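Uncharacterized protein (Bacteroides uniformis ATCC 8492, PDB 4Q68) probably acts as an N-acetylmuramoyl-L-alanine amidase of the NlpC/P60 family, hydrolysing the bond between N-acetylmuramic acid and the peptide in cell-wall fragments. Local coordinates at residues E38-C41 / T42-V45; D82-S86 / R87-I91; I95-G98 / V99-G102; A134-P137 / E138-A141. One frame throughout, in Å; residues are numbered along the deposited sequence.

Interaction 1 (E38-C41 / T42-V45); sequences EVDC and TTLV. With NAG (2-acetamido-2-deoxy-beta-D-glucopyranose), chain B.
Asp40 and Thr43 exchange side-chain bonds as a capping box at the start of helix 41-53. Asp40, the N-cap, turns its carboxylate back over the first turn (chi1 65°), where OD1 accepts from Thr43 N at 2.9 Å, almost straight (176°) and nearly along the C-O axis. Thr42 N adds a weak bond to the same oxygen. In return, Asp40 N donates to Thr43 OG1 at 3.1 Å. Aspartate suits the site because one oxygen meets helix N-H groups that lack carbonyl partners while the other remains available: OD2 comes within 2.6 Å of O6 of the bound NAG. Thr43 serves both sides, its hydroxyl facing Asp40 and its methyl CG2 lying 4.0 Å from NAG C6. A water joins that hydroxyl to Glu38 O.

The box fixes the start of the helix at Cys41, whose side chain touches His190 of strand 188-197. A cysteine opening a helix opposite a strand histidine is consistent with the active site of NlpC/P60 enzymes. Farther out, Val39 and Leu44 both pack on Val213 of strand 212-215, their own atoms CG2 and CB meeting at 4.2 Å.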
loop_
_atom_site.group_PDB
_atom_site.type_symbol
_atom_site.label_atom_id
_atom_site.label_comp_id
_atom_site.label_asym_id
_atom_site.label_seq_id
_atom_site.Cartn_x
_atom_site.Cartn_y
_atom_site.Cartn_z
ATOM N N GLU A 38 16.218 -3.208 -1.111
ATOM C CA GLU A 38 16.010 -1.834 -1.569
ATOM C C GLU A 38 14.506 -1.722 -1.744
ATOM O O GLU A 38 13.955 -2.406 -2.603
ATOM C CB GLU A 38 16.727 -1.593 -2.901
ATOM C CG GLU A 38 18.235 -1.738 -2.852
ATOM C CD GLU A 38 18.889 -1.457 -4.181
ATOM O OE1 GLU A 38 18.410 -1.978 -5.204
ATOM O OE2 GLU A 38 19.908 -0.731 -4.203
ATOM N N VAL A 39 13.841 -0.890 -0.945
ATOM C CA VAL A 39 12.380 -0.861 -0.943
ATOM C C VAL A 39 11.837 0.553 -1.068
ATOM O O VAL A 39 12.531 1.525 -0.781
ATOM C CB VAL A 39 11.806 -1.529 0.338
ATOM C CG1 VAL A 39 12.312 -2.950 0.473
ATOM C CG2 VAL A 39 12.119 -0.716 1.583
ATOM N N ASP A 40 10.569 0.643 -1.459
ATOM C CA ASP A 40 9.806 1.864 -1.293
ATOM C C ASP A 40 8.621 1.579 -0.384
ATOM O O ASP A 40 8.516 0.506 0.183
ATOM C CB ASP A 40 9.453 2.500 -2.643
ATOM C CG ASP A 40 8.530 1.654 -3.481
ATOM O OD1 ASP A 40 7.657 0.973 -2.910
ATOM O OD2 ASP A 40 8.663 1.696 -4.729
ATOM N N CYS A 41 7.751 2.552 -0.182
ATOM C CA CYS A 41 6.715 2.354 0.839
ATOM C C CYS A 41 5.766 1.212 0.484
ATOM O O CYS A 41 5.275 0.528 1.389
ATOM C CB CYS A 41 5.935 3.637 1.150
ATOM S SG CYS A 41 4.923 4.278 -0.179
ATOM N N THR A 42 5.522 1.008 -0.810
ATOM C CA THR A 42 4.595 -0.006 -1.262
ATOM C C THR A 42 5.276 -1.373 -1.345
ATOM O O THR A 42 4.717 -2.370 -0.896
ATOM C CB THR A 42 3.938 0.437 -2.578
ATOM O OG1 THR A 42 3.214 1.653 -2.336
ATOM C CG2 THR A 42 2.964 -0.601 -3.088
ATOM N N THR A 43 6.487 -1.433 -1.908
ATOM C CA THR A 43 7.133 -2.734 -1.969
ATOM C C THR A 43 7.403 -3.284 -0.569
ATOM O O THR A 43 7.301 -4.486 -0.366
ATOM C CB THR A 43 8.389 -2.812 -2.850
ATOM O OG1 THR A 43 9.476 -2.114 -2.244
ATOM C CG2 THR A 43 8.149 -2.274 -4.259
ATOM N N LEU A 44 7.712 -2.423 0.402
ATOM C CA LEU A 44 7.891 -2.899 1.773
ATOM C C LEU A 44 6.641 -3.640 2.237
ATOM O O LEU A 44 6.703 -4.759 2.749
ATOM C CB LEU A 44 8.170 -1.744 2.722
ATOM C CG LEU A 44 8.164 -2.142 4.198
ATOM C CD1 LEU A 44 9.268 -3.123 4.543
ATOM C CD2 LEU A 44 8.300 -0.902 5.044
ATOM N N VAL A 45 5.492 -2.995 2.110
ATOM C CA VAL A 45 4.246 -3.613 2.546
ATOM C C VAL A 45 3.984 -4.926 1.797
ATOM O O VAL A 45 3.565 -5.920 2.389
ATOM C CB VAL A 45 3.070 -2.623 2.419
ATOM C CG1 VAL A 45 1.731 -3.329 2.616
ATOM C CG2 VAL A 45 3.239 -1.481 3.417
HETATM C C1 NAG B . 3.388 3.012 -6.465
HETATM C C2 NAG B . 3.173 3.129 -7.967
HETATM C C3 NAG B . 3.358 1.783 -8.662
HETATM C C4 NAG B . 4.600 1.052 -8.159
HETATM C C5 NAG B . 4.710 1.085 -6.640
HETATM C C6 NAG B . 6.022 0.450 -6.198
HETATM C C7 NAG B . 1.702 4.924 -8.772
HETATM C C8 NAG B . 0.317 5.382 -9.089
HETATM N N2 NAG B . 1.860 3.692 -8.280
HETATM O O1 NAG B . 3.364 4.299 -5.924
HETATM O O3 NAG B . 3.526 2.033 -10.034
HETATM O O4 NAG B . 4.625 -0.275 -8.631
HETATM O O5 NAG B . 4.644 2.421 -6.190
HETATM O O6 NAG B . 7.111 1.155 -6.741
HETATM O O7 NAG B . 2.624 5.706 -8.980
HETATM O O HOH W 1 11.586 -3.318 -3.788
#

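Interaction 2 (D82-S86 / R87-I91). With NAG (2-acetamido-2-deoxy-beta-D-glucopyranose), chain B.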
loop_
_atom_site.group_PDB
_atom_site.type_symbol
_atom_site.label_atom_id
_atom_site.label_comp_id
_atom_site.label_asym_id
_atom_site.label_seq_id
_atom_site.Cartn_x
_atom_site.Cartn_y
_atom_site.Cartn_z
ATOM N N ASP A 82 0.664 -9.832 -16.645
ATOM C CA ASP A 82 0.290 -9.540 -18.037
ATOM C C ASP A 82 0.572 -8.085 -18.328
ATOM O O ASP A 82 -0.336 -7.261 -18.432
ATOM C CB ASP A 82 -1.178 -9.877 -18.316
ATOM C CG ASP A 82 -1.591 -9.575 -19.756
ATOM O OD1 ASP A 82 -0.703 -9.401 -20.614
ATOM O OD2 ASP A 82 -2.804 -9.478 -20.024
ATOM N N GLY A 83 1.851 -7.770 -18.411
ATOM C CA GLY A 83 2.290 -6.443 -18.765
ATOM C C GLY A 83 2.289 -5.461 -17.609
ATOM O O GLY A 83 1.814 -5.727 -16.504
ATOM N N TYR A 84 2.817 -4.278 -17.883
ATOM C CA TYR A 84 2.925 -3.222 -16.883
ATOM C C TYR A 84 1.581 -2.922 -16.226
ATOM O O TYR A 84 1.513 -2.664 -15.022
ATOM C CB TYR A 84 3.457 -1.973 -17.552
ATOM C CG TYR A 84 3.582 -0.756 -16.656
ATOM C CD1 TYR A 84 4.576 -0.671 -15.693
ATOM C CD2 TYR A 84 2.724 0.333 -16.802
ATOM C CE1 TYR A 84 4.719 0.470 -14.908
ATOM C CE2 TYR A 84 2.857 1.474 -16.032
ATOM C CZ TYR A 84 3.844 1.536 -15.086
ATOM O OH TYR A 84 3.960 2.674 -14.333
ATOM N N THR A 85 0.513 -2.918 -17.020
ATOM C CA THR A 85 -0.774 -2.508 -16.490
ATOM C C THR A 85 -1.487 -3.576 -15.656
ATOM O O THR A 85 -2.518 -3.279 -15.055
ATOM C CB THR A 85 -1.707 -1.992 -17.592
ATOM O OG1 THR A 85 -2.012 -3.041 -18.517
ATOM C CG2 THR A 85 -1.048 -0.841 -18.352
ATOM N N SER A 86 -0.930 -4.792 -15.601
ATOM C CA SER A 86 -1.443 -5.820 -14.688
ATOM C C SER A 86 -0.956 -5.625 -13.253
ATOM O O SER A 86 -1.506 -6.216 -12.335
ATOM C CB SER A 86 -1.066 -7.225 -15.165
ATOM O OG SER A 86 0.331 -7.466 -15.094
ATOM N N ARG A 87 0.090 -4.826 -13.060
ATOM C CA ARG A 87 0.548 -4.488 -11.715
ATOM C C ARG A 87 -0.481 -3.556 -11.089
ATOM O O ARG A 87 -1.001 -2.665 -11.755
ATOM C CB ARG A 87 1.918 -3.809 -11.768
ATOM C CG ARG A 87 2.701 -3.961 -10.490
ATOM C CD ARG A 87 3.838 -2.988 -10.354
ATOM N NE ARG A 87 4.762 -3.052 -11.482
ATOM C CZ ARG A 87 5.623 -2.090 -11.782
ATOM N NH1 ARG A 87 5.707 -1.001 -11.032
ATOM N NH2 ARG A 87 6.403 -2.210 -12.849
ATOM N N LEU A 88 -0.764 -3.742 -9.808
ATOM C CA LEU A 88 -1.808 -2.979 -9.125
ATOM C C LEU A 88 -1.253 -1.648 -8.610
ATOM O O LEU A 88 -1.063 -1.421 -7.415
ATOM C CB LEU A 88 -2.417 -3.828 -8.021
ATOM C CG LEU A 88 -3.177 -5.033 -8.559
ATOM C CD1 LEU A 88 -3.292 -6.135 -7.508
ATOM C CD2 LEU A 88 -4.554 -4.629 -9.052
ATOM N N HIS A 89 -1.031 -0.746 -9.555
ATOM C CA HIS A 89 -0.417 0.549 -9.276
ATOM C C HIS A 89 -1.228 1.406 -8.314
ATOM O O HIS A 89 -0.656 2.090 -7.472
ATOM C CB HIS A 89 -0.247 1.349 -10.559
ATOM C CG HIS A 89 0.624 0.677 -11.559
ATOM N ND1 HIS A 89 1.974 0.534 -11.368
ATOM C CD2 HIS A 89 0.330 0.071 -12.731
ATOM C CE1 HIS A 89 2.480 -0.103 -12.407
ATOM N NE2 HIS A 89 1.506 -0.402 -13.244
ATOM N N TYR A 90 -2.545 1.410 -8.475
ATOM C CA TYR A 90 -3.398 2.219 -7.623
ATOM C C TYR A 90 -3.801 1.429 -6.392
ATOM O O TYR A 90 -4.283 0.295 -6.502
ATOM C CB TYR A 90 -4.626 2.695 -8.379
ATOM C CG TYR A 90 -4.349 3.695 -9.462
ATOM C CD1 TYR A 90 -3.867 4.962 -9.157
ATOM C CD2 TYR A 90 -4.608 3.401 -10.797
ATOM C CE1 TYR A 90 -3.651 5.900 -10.145
ATOM C CE2 TYR A 90 -4.410 4.345 -11.790
ATOM C CZ TYR A 90 -3.945 5.598 -11.456
ATOM O OH TYR A 90 -3.794 6.579 -12.409
ATOM N N ILE A 91 -3.637 2.026 -5.221
ATOM C CA ILE A 91 -3.877 1.295 -4.003
ATOM C C ILE A 91 -5.349 0.923 -3.828
ATOM O O ILE A 91 -5.640 -0.142 -3.301
ATOM C CB ILE A 91 -3.246 2.008 -2.795
ATOM C CG1 ILE A 91 -1.731 2.157 -3.019
ATOM C CG2 ILE A 91 -3.533 1.244 -1.500
ATOM C CD1 ILE A 91 -0.999 0.872 -3.439
HETATM C C1 NAG B . 3.388 3.012 -6.465
HETATM C C2 NAG B . 3.173 3.129 -7.967
HETATM C C3 NAG B . 3.358 1.783 -8.662
HETATM C C4 NAG B . 4.600 1.052 -8.159
HETATM C C5 NAG B . 4.710 1.085 -6.640
HETATM C C6 NAG B . 6.022 0.450 -6.198
HETATM C C7 NAG B . 1.702 4.924 -8.772
HETATM C C8 NAG B . 0.317 5.382 -9.089
HETATM N N2 NAG B . 1.860 3.692 -8.280
HETATM O O1 NAG B . 3.364 4.299 -5.924
HETATM O O3 NAG B . 3.526 2.033 -10.034
HETATM O O4 NAG B . 4.625 -0.275 -8.631
HETATM O O5 NAG B . 4.644 2.421 -6.190
HETATM O O6 NAG B . 7.111 1.155 -6.741
HETATM O O7 NAG B . 2.624 5.706 -8.980
HETATM O O HOH W 2 -3.022 -1.364 -13.071
#
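His89 lies over one face of the Tyr84 ring, its NE2 3.5 Å above the ring plane and over the centre. The two rings are inclined at 41°, so the pair is neither a parallel stack nor a T. Tyr84 carries its ring forward beneath the imidazole with CG opposite the backbone N (chi1 178°). This placement employs both imidazole nitrogens: NE2 donates to Tyr84 O at 2.9 Å, and ND1 donates to NAG O3 at a short 2.5 Å. Histidine suits the place because a single flat ring reaches from a backbone carbonyl to a sugar hydroxyl. Tyr84 O also accepts from Arg87 N, the two donors arriving from opposite faces of the carbonyl plane.

Arg87 runs out with its chain extended through chi2, then bends at chi3 (-56°). The bend carries NH1 to NAG O4, 2.7 Å away and near the guanidinium plane at its edge. Tyr84 CE1 lies over one face of this group, and the tyrosine ring stands nearly upright to it. Glu25 and Glu30 form salt bridges with NH1 and NH2, which probably fix its rotation.

Behind, Ser86 OG donates to Gly83 O at 2.7 Å and accepts from Asp82 N, tying up the preceding turn. An inverse gamma turn centred on Leu88 sets Arg87 and His89, the two residues that bind the sugar, at either end of a tight bend. The feature is a sugar-binding loop that presents them side by side to neighbouring hydroxyls of the bound NAG.

Interaction 3 (I95-G98 / V99-G102)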
loop_
_atom_site.group_PDB
_atom_site.type_symbol
_atom_site.label_atom_id
_atom_site.label_comp_id
_atom_site.label_asym_id
_atom_site.label_seq_id
_atom_site.Cartn_x
_atom_site.Cartn_y
_atom_site.Cartn_z
ATOM N N ILE A 95 -6.155 -2.882 -2.970
ATOM C CA ILE A 95 -7.049 -3.263 -1.891
ATOM C C ILE A 95 -8.154 -4.161 -2.441
ATOM O O ILE A 95 -8.440 -5.216 -1.873
ATOM C CB ILE A 95 -7.639 -2.011 -1.223
ATOM C CG1 ILE A 95 -6.552 -1.263 -0.455
ATOM C CG2 ILE A 95 -8.823 -2.398 -0.302
ATOM C CD1 ILE A 95 -6.943 0.146 -0.049
ATOM N N ASN A 96 -8.795 -3.754 -3.528
ATOM C CA ASN A 96 -9.883 -4.549 -4.087
ATOM C C ASN A 96 -9.416 -5.950 -4.448
ATOM O O ASN A 96 -10.131 -6.920 -4.249
ATOM C CB ASN A 96 -10.469 -3.871 -5.331
ATOM C CG ASN A 96 -11.176 -2.581 -5.016
ATOM O OD1 ASN A 96 -11.467 -2.292 -3.865
ATOM N ND2 ASN A 96 -11.439 -1.795 -6.043
ATOM N N ASN A 97 -8.213 -6.060 -4.997
ATOM C CA ASN A 97 -7.641 -7.358 -5.331
ATOM C C ASN A 97 -7.524 -8.248 -4.090
ATOM O O ASN A 97 -7.871 -9.423 -4.134
ATOM C CB ASN A 97 -6.273 -7.146 -5.985
ATOM C CG ASN A 97 -5.562 -8.433 -6.315
ATOM O OD1 ASN A 97 -6.021 -9.221 -7.140
ATOM N ND2 ASN A 97 -4.423 -8.654 -5.675
ATOM N N GLY A 98 -7.023 -7.695 -2.995
ATOM C CA GLY A 98 -6.891 -8.457 -1.768
ATOM C C GLY A 98 -8.216 -8.826 -1.144
ATOM O O GLY A 98 -8.364 -9.927 -0.623
ATOM N N VAL A 99 -9.189 -7.924 -1.193
ATOM C CA VAL A 99 -10.516 -8.223 -0.670
ATOM C C VAL A 99 -11.174 -9.316 -1.518
ATOM O O VAL A 99 -11.659 -10.326 -0.987
ATOM C CB VAL A 99 -11.385 -6.950 -0.592
ATOM C CG1 VAL A 99 -12.833 -7.303 -0.279
ATOM C CG2 VAL A 99 -10.815 -6.000 0.446
ATOM N N ARG A 100 -11.169 -9.141 -2.838
ATOM C CA ARG A 100 -11.807 -10.084 -3.750
ATOM C C ARG A 100 -11.190 -11.476 -3.618
ATOM O O ARG A 100 -11.887 -12.478 -3.682
ATOM C CB ARG A 100 -11.637 -9.583 -5.191
ATOM C CG ARG A 100 -12.263 -10.457 -6.252
ATOM C CD ARG A 100 -12.213 -9.831 -7.642
ATOM N NE ARG A 100 -10.848 -9.613 -8.130
ATOM C CZ ARG A 100 -10.204 -8.447 -8.110
ATOM N NH1 ARG A 100 -10.765 -7.349 -7.626
ATOM N NH2 ARG A 100 -8.969 -8.390 -8.574
ATOM N N ASN A 101 -9.873 -11.541 -3.446
ATOM C CA ASN A 101 -9.144 -12.799 -3.419
ATOM C C ASN A 101 -8.868 -13.318 -2.010
ATOM O O ASN A 101 -8.162 -14.315 -1.836
ATOM C CB ASN A 101 -7.881 -12.669 -4.268
ATOM C CG ASN A 101 -8.213 -12.597 -5.741
ATOM O OD1 ASN A 101 -8.782 -13.534 -6.288
ATOM N ND2 ASN A 101 -7.906 -11.493 -6.379
ATOM N N GLY A 102 -9.495 -12.708 -1.018
ATOM C CA GLY A 102 -9.612 -13.297 0.300
ATOM C C GLY A 102 -8.475 -13.098 1.271
ATOM O O GLY A 102 -8.492 -13.703 2.338
#
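Asn97 and Asn101 meet where helix 91-100 ends in a Schellman motif. Asn97 O accepts twice from Asn101, from the backbone N at 3.0 Å and from ND2 at 3.1 Å, the donors coming from opposite faces of the carbonyl plane. The backbone bond continues the helical pattern, while the amide adds a second grip on a carbonyl close to the helix end. Gly102, the C-prime residue, has positive phi, a conformation easily adopted without a side chain; its N donates to Val99 O at 3.2 Å, and Phe103 N reaches back to Gly98 O to complete the motif.

The polar ends are met by Lys73 O of helix 64-75 and by Asp78 of the loop that follows it. Asp78 OD1 accepts a hydrogen bond from Asn101 ND2 and pairs in a salt bridge with Arg100 NH2, and Asp78 N donates to Asn97 OD1. Asn97 ND2, on the buried side, is satisfied by Lys73 O. Asparagine suits Asn97's place because its amide both gives and receives. Arg100 bends at chi3 (62°), which folds the guanidinium back over Asn97, with CZ 3.9 Å from Asn97 CA under one face. A leucine in place of Asn101 would probably deprive Asn97 O of its second donor and take one hydrogen bond from Asp78 OD1.

In the two preceding residues the helix is regular: Arg100 N donates to Asn96 O at 2.8 Å, and Val99 N to Ile95 O at 2.9 Å. Alongside the latter bond, Ile95 CG2 and Val99 CG2 approach to 4.2 Å.

Interaction 4 (A134-P137 / E138-A141)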
loop_
_atom_site.group_PDB
_atom_site.type_symbol
_atom_site.label_atom_id
_atom_site.label_comp_id
_atom_site.label_asym_id
_atom_site.label_seq_id
_atom_site.Cartn_x
_atom_site.Cartn_y
_atom_site.Cartn_z
ATOM N N ALA A 134 4.851 6.505 -21.262
ATOM C CA ALA A 134 5.249 7.655 -22.074
ATOM C C ALA A 134 5.295 7.406 -23.569
ATOM O O ALA A 134 5.077 8.332 -24.373
ATOM C CB ALA A 134 6.587 8.166 -21.609
ATOM N N ASN A 135 5.584 6.163 -23.933
ATOM C CA ASN A 135 5.680 5.765 -25.343
ATOM C C ASN A 135 4.799 4.565 -25.694
ATOM O O ASN A 135 5.028 3.897 -26.712
ATOM C CB ASN A 135 7.145 5.475 -25.698
ATOM C CG ASN A 135 7.953 6.729 -25.839
ATOM O OD1 ASN A 135 7.858 7.423 -26.857
ATOM N ND2 ASN A 135 8.747 7.056 -24.824
ATOM N N SER A 136 3.781 4.306 -24.861
ATOM C CA SER A 136 2.883 3.177 -25.051
ATOM C C SER A 136 1.446 3.630 -24.995
ATOM O O SER A 136 0.799 3.575 -23.945
ATOM C CB SER A 136 3.099 2.093 -24.018
ATOM O OG SER A 136 2.159 1.041 -24.202
ATOM N N PRO A 137 0.915 4.054 -26.144
ATOM C CA PRO A 137 -0.502 4.371 -26.184
ATOM C C PRO A 137 -1.375 3.198 -25.751
ATOM O O PRO A 137 -2.443 3.410 -25.190
ATOM C CB PRO A 137 -0.733 4.746 -27.649
ATOM C CG PRO A 137 0.580 5.279 -28.074
ATOM C CD PRO A 137 1.586 4.414 -27.404
ATOM N N GLU A 138 -0.929 1.972 -25.991
ATOM C CA GLU A 138 -1.699 0.822 -25.572
ATOM C C GLU A 138 -1.779 0.760 -24.048
ATOM O O GLU A 138 -2.848 0.523 -23.492
ATOM C CB GLU A 138 -1.126 -0.480 -26.137
ATOM C CG GLU A 138 -2.017 -1.668 -25.820
ATOM C CD GLU A 138 -1.558 -2.967 -26.444
ATOM O OE1 GLU A 138 -0.448 -3.019 -26.998
ATOM O OE2 GLU A 138 -2.330 -3.944 -26.395
ATOM N N ASN A 139 -0.646 0.941 -23.374
ATOM C CA ASN A 139 -0.669 0.930 -21.910
ATOM C C ASN A 139 -1.459 2.095 -21.342
ATOM O O ASN A 139 -2.145 1.946 -20.345
ATOM C CB ASN A 139 0.727 0.912 -21.303
ATOM C CG ASN A 139 1.403 -0.448 -21.398
ATOM O OD1 ASN A 139 0.747 -1.481 -21.606
ATOM N ND2 ASN A 139 2.721 -0.456 -21.170
ATOM N N VAL A 140 -1.341 3.277 -21.938
ATOM C CA VAL A 140 -2.134 4.409 -21.486
ATOM C C VAL A 140 -3.630 4.094 -21.583
ATOM O O VAL A 140 -4.381 4.376 -20.654
ATOM C CB VAL A 140 -1.772 5.692 -22.257
ATOM C CG1 VAL A 140 -2.797 6.800 -22.014
ATOM C CG2 VAL A 140 -0.384 6.150 -21.866
ATOM N N ALA A 141 -4.065 3.512 -22.696
ATOM C CA ALA A 141 -5.465 3.173 -22.865
ATOM C C ALA A 141 -5.917 2.139 -21.836
ATOM O O ALA A 141 -7.012 2.251 -21.278
ATOM C CB ALA A 141 -5.740 2.698 -24.281
#
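With chi1 at 177°, Ser136 swings OG to the far side from its own backbone N and toward the first turn of helix 137-150, where it accepts from Asn139 N at 2.9 Å (158°). The backbone position of Asn139 puts its CB 3.2 Å from Ser136 OG. With CG beside its own N (chi1 -75°), its amide comes alongside the serine, CG lying 3.3 Å from Ser136 OG. ND2 then donates to Gln132 O of helix 131-134, so one residue joins the new helix to the one before it.

Serine is the N-cap here, short enough for its oxygen to reach a main-chain N-H three residues ahead. Pro137 follows as the first helical residue, a place suited to proline because its nitrogen has no hydrogen to give and the position asks for none. Regular helix bonds begin at once, from Val140 N to Ser136 O at 2.9 Å and from Ala141 N to Pro137 O at 3.0 Å. Val140 CG2 rests 3.5 Å from Ser136 O and its side chain packs on Leu133.

Replacing Ser136 by an alanine would probably leave Asn139 N without its capping acceptor and allow the start of the helix to fray. A neutral hydroxyl cap satisfies Asn139 N without adding charge; Glu138, which also has a long, weak ion pair with Lys142, may contribute a favourable negative charge at the helix start.

Overall arrangement
Interactions 1 and 2 converge on the bound NAG: Asp40 and Thr43 approach its C6 end, while Arg87 and His89 hold O4 and O3. Their centres lie about 16 Å apart, yet the segments touch beside the sugar at Thr42 CG2 and Ile91 CD1 (4.2 Å). Interaction 2 is also the hub for the remaining pair. Leu88 CD1 packs on Asn97 ND2 of interaction 3 at 3.3 Å, and Thr85 CG2 meets Asn139 O of interaction 4 at 3.6 Å. Interactions 3 and 4 do not touch, nearest atoms about 16 Å apart. Loop 82-91 links the sugar to two helix ends, while interaction 1 sets it by the helix start that probably carries the catalytic cysteine.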